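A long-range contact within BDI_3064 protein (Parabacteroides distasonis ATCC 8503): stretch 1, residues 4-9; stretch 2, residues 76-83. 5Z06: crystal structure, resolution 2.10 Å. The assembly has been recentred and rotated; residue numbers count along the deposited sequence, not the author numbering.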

# COMPACT_ATOMS: atom_id res chain seq x y z
N LYS A 4 -6.90 16.99 -0.44
CA LYS A 4 -6.32 17.48 -1.74
C LYS A 4 -6.91 16.71 -2.93
O LYS A 4 -7.12 15.51 -2.85
N PRO A 5 -7.17 17.42 -4.04
CA PRO A 5 -7.65 16.66 -5.19
C PRO A 5 -6.49 16.05 -6.00
O PRO A 5 -5.44 16.67 -6.23
N TYR A 6 -6.70 14.81 -6.41
CA TYR A 6 -5.83 14.21 -7.42
C TYR A 6 -6.20 14.69 -8.83
O TYR A 6 -7.31 15.19 -9.08
N ASP A 7 -5.26 14.56 -9.74
CA ASP A 7 -5.62 14.53 -11.14
C ASP A 7 -6.03 13.10 -11.45
O ASP A 7 -5.41 12.14 -10.96
N TYR A 8 -7.10 12.96 -12.23
CA TYR A 8 -7.54 11.66 -12.71
C TYR A 8 -6.70 11.28 -13.93
O TYR A 8 -6.95 11.71 -15.08
N VAL A 9 -5.68 10.47 -13.65
CA VAL A 9 -4.62 10.15 -14.61
C VAL A 9 -4.88 8.76 -15.18
O VAL A 9 -5.10 7.83 -14.44
N ARG A 76 -6.87 2.76 -3.97
CA ARG A 76 -7.58 2.91 -2.71
C ARG A 76 -7.49 4.35 -2.23
O ARG A 76 -6.40 4.95 -2.21
N GLY A 77 -8.64 4.92 -1.88
CA GLY A 77 -8.69 6.28 -1.36
C GLY A 77 -8.43 7.41 -2.35
O GLY A 77 -8.41 8.57 -1.95
N ASN A 78 -8.24 7.08 -3.64
CA ASN A 78 -8.15 8.07 -4.71
C ASN A 78 -9.58 8.28 -5.19
O ASN A 78 -10.08 7.58 -6.08
N ASP A 79 -10.23 9.22 -4.52
CA ASP A 79 -11.67 9.48 -4.68
C ASP A 79 -11.98 10.92 -4.98
O ASP A 79 -13.03 11.20 -5.51
N PHE A 80 -11.07 11.82 -4.61
CA PHE A 80 -11.25 13.24 -4.78
C PHE A 80 -10.30 13.70 -5.86
O PHE A 80 -9.11 13.49 -5.77
N PHE A 81 -10.87 14.34 -6.87
CA PHE A 81 -10.18 14.75 -8.06
C PHE A 81 -10.59 16.17 -8.40
O PHE A 81 -11.66 16.65 -8.02
N ARG A 82 -9.73 16.83 -9.14
CA ARG A 82 -10.04 18.12 -9.73
C ARG A 82 -11.14 17.87 -10.73
O ARG A 82 -11.17 16.82 -11.37
N GLU A 83 -12.05 18.83 -10.85
CA GLU A 83 -13.11 18.71 -11.84
C GLU A 83 -12.43 18.96 -13.18
O GLU A 83 -11.80 19.99 -13.36

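The side chains pack around a short backbone anchor. Y6 and F81 form a single beta bridge, with Y6 N donating to F80 O (2.8 Å, N-H...O angle 162°) and R82 N donating to Y6 O (2.9 Å, 158°). Two CA-H...O contacts supplement it: P5 CA lies 3.5 Å from F80 O, and F81 CA lies 3.1 Å from Y6 O. The touching parts run at 82° to each other, and 514 Å² is buried in total, both sides summed, with Y6, F81 and R82 covered most.

The aromatic packing centres on F81. Its CA-to-CB bond points away overall, yet CB still touches the other stretch, and an m rotamer (chi1 -59°, chi2 -88°) brings the ring alongside Y6, D7 and Y8. F81 CD1 is 3.6 Å from Y6 CB, an apolar contact. Y8, in the t rotamer (chi1 -169°), turns its edge toward the F81 face: the ring centroids are 5.1 Å apart, the planes meet at 72°, and Y8 CD1 comes within 3.7 Å of F81 CE1. The carbonyl carbon D7 C sits near the plane of the F81 ring, at its edge, 3.8 Å from F81 CD1.

Y6, also m (chi1 -72°), has its CA-to-CB bond sideways to the other stretch. Its ring carries the amide of N78 over one face, with N78 CG 3.8 Å from Y6 CE2. N78 is itself m, and its ND2 donates to R76 O within its own stretch (3.2 Å, 136°), an internal tie for the amide that lies on the tyrosine.

The charged contact joins D7 and R82. The CA-to-CB bond of D7 points away, but with chi1 at -59° the carboxylate comes nearer, and R82 NE donates to D7 OD1 at 2.9 Å. The 139° angle is less linear than those of the backbone bonds, but the pair is also a salt bridge. R82 reaches it through an m, t, t chain, whose guanidinium meets OD1 edge-on and has P5 O over one face. Lower on the same chain, R82 CG lies 3.9 Å from P5 CB, so the arginine's aliphatic part packs on the proline; P5 CB also approaches R82 N at 3.5 Å.

One water extends the polar linkage beyond the direct backbone bonds. It accepts from Y8 N (3.0 Å to the water O) and donates to R82 O (2.8 Å from the water O), bridging the backbones of the two stretches.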

# COMPACT_ATOMS: atom_id res chain seq x y z
CB LYS A 4 -4.78 17.35 -1.80
CG LYS A 4 -3.99 18.62 -1.47
CD LYS A 4 -3.45 18.61 -0.05
CE LYS A 4 -2.57 19.82 0.21
NZ LYS A 4 -1.78 19.64 1.45
CB PRO A 5 -8.43 17.71 -5.99
CG PRO A 5 -7.77 19.02 -5.64
CD PRO A 5 -7.13 18.87 -4.30
CB TYR A 6 -5.95 12.69 -7.37
CG TYR A 6 -5.29 12.10 -6.16
CD1 TYR A 6 -3.91 11.93 -6.12
CD2 TYR A 6 -6.04 11.69 -5.05
CE1 TYR A 6 -3.29 11.38 -5.02
CE2 TYR A 6 -5.43 11.11 -3.95
CZ TYR A 6 -4.05 10.97 -3.94
OH TYR A 6 -3.43 10.43 -2.85
CB ASP A 7 -4.44 14.96 -11.98
CG ASP A 7 -3.98 16.34 -11.63
OD1 ASP A 7 -4.85 17.23 -11.45
OD2 ASP A 7 -2.76 16.52 -11.54
CB TYR A 8 -9.00 11.74 -13.04
CG TYR A 8 -9.66 10.43 -13.30
CD1 TYR A 8 -10.27 9.73 -12.27
CD2 TYR A 8 -9.73 9.90 -14.58
CE1 TYR A 8 -10.93 8.55 -12.52
CE2 TYR A 8 -10.38 8.71 -14.83
CZ TYR A 8 -10.97 8.04 -13.79
OH TYR A 8 -11.62 6.86 -14.03
CB VAL A 9 -3.25 10.19 -13.90
CG1 VAL A 9 -2.12 9.72 -14.81
CG2 VAL A 9 -2.97 11.59 -13.40
CB ARG A 76 -6.99 1.96 -1.68
CG ARG A 76 -7.55 2.08 -0.27
CD ARG A 76 -6.82 1.15 0.67
NE ARG A 76 -7.09 -0.23 0.31
CZ ARG A 76 -7.98 -1.03 0.90
NH1 ARG A 76 -8.71 -0.65 1.96
NH2 ARG A 76 -8.13 -2.25 0.42
CB ASN A 78 -7.24 7.64 -5.88
CG ASN A 78 -5.76 7.65 -5.52
OD1 ASN A 78 -4.93 8.06 -6.34
ND2 ASN A 78 -5.41 7.17 -4.34
CB ASP A 79 -12.40 9.07 -3.39
CG ASP A 79 -12.09 7.63 -2.97
OD1 ASP A 79 -12.13 6.75 -3.86
OD2 ASP A 79 -11.78 7.39 -1.78
CB PHE A 80 -10.98 13.96 -3.47
CG PHE A 80 -11.89 13.53 -2.37
CD1 PHE A 80 -13.25 13.86 -2.41
CD2 PHE A 80 -11.42 12.76 -1.30
CE1 PHE A 80 -14.11 13.46 -1.41
CE2 PHE A 80 -12.29 12.36 -0.29
CZ PHE A 80 -13.63 12.71 -0.35
CB PHE A 81 -10.52 13.84 -9.25
CG PHE A 81 -10.18 12.39 -9.02
CD1 PHE A 81 -8.91 11.89 -9.32
CD2 PHE A 81 -11.13 11.52 -8.48
CE1 PHE A 81 -8.60 10.55 -9.10
CE2 PHE A 81 -10.82 10.18 -8.25
CZ PHE A 81 -9.56 9.70 -8.56
CB ARG A 82 -8.83 18.67 -10.46
CG ARG A 82 -7.68 19.01 -9.57
CD ARG A 82 -6.65 19.72 -10.39
NE ARG A 82 -5.30 19.59 -9.83
CZ ARG A 82 -4.79 20.30 -8.82
NH1 ARG A 82 -5.48 21.24 -8.17
NH2 ARG A 82 -3.54 20.07 -8.46
CB GLU A 83 -14.24 19.68 -11.57
CG GLU A 83 -14.94 19.37 -10.26
CD GLU A 83 -16.20 20.19 -10.05
OE1 GLU A 83 -16.45 21.12 -10.85
OE2 GLU A 83 -16.93 19.91 -9.08
O HOH W 1 -9.04 15.27 -12.45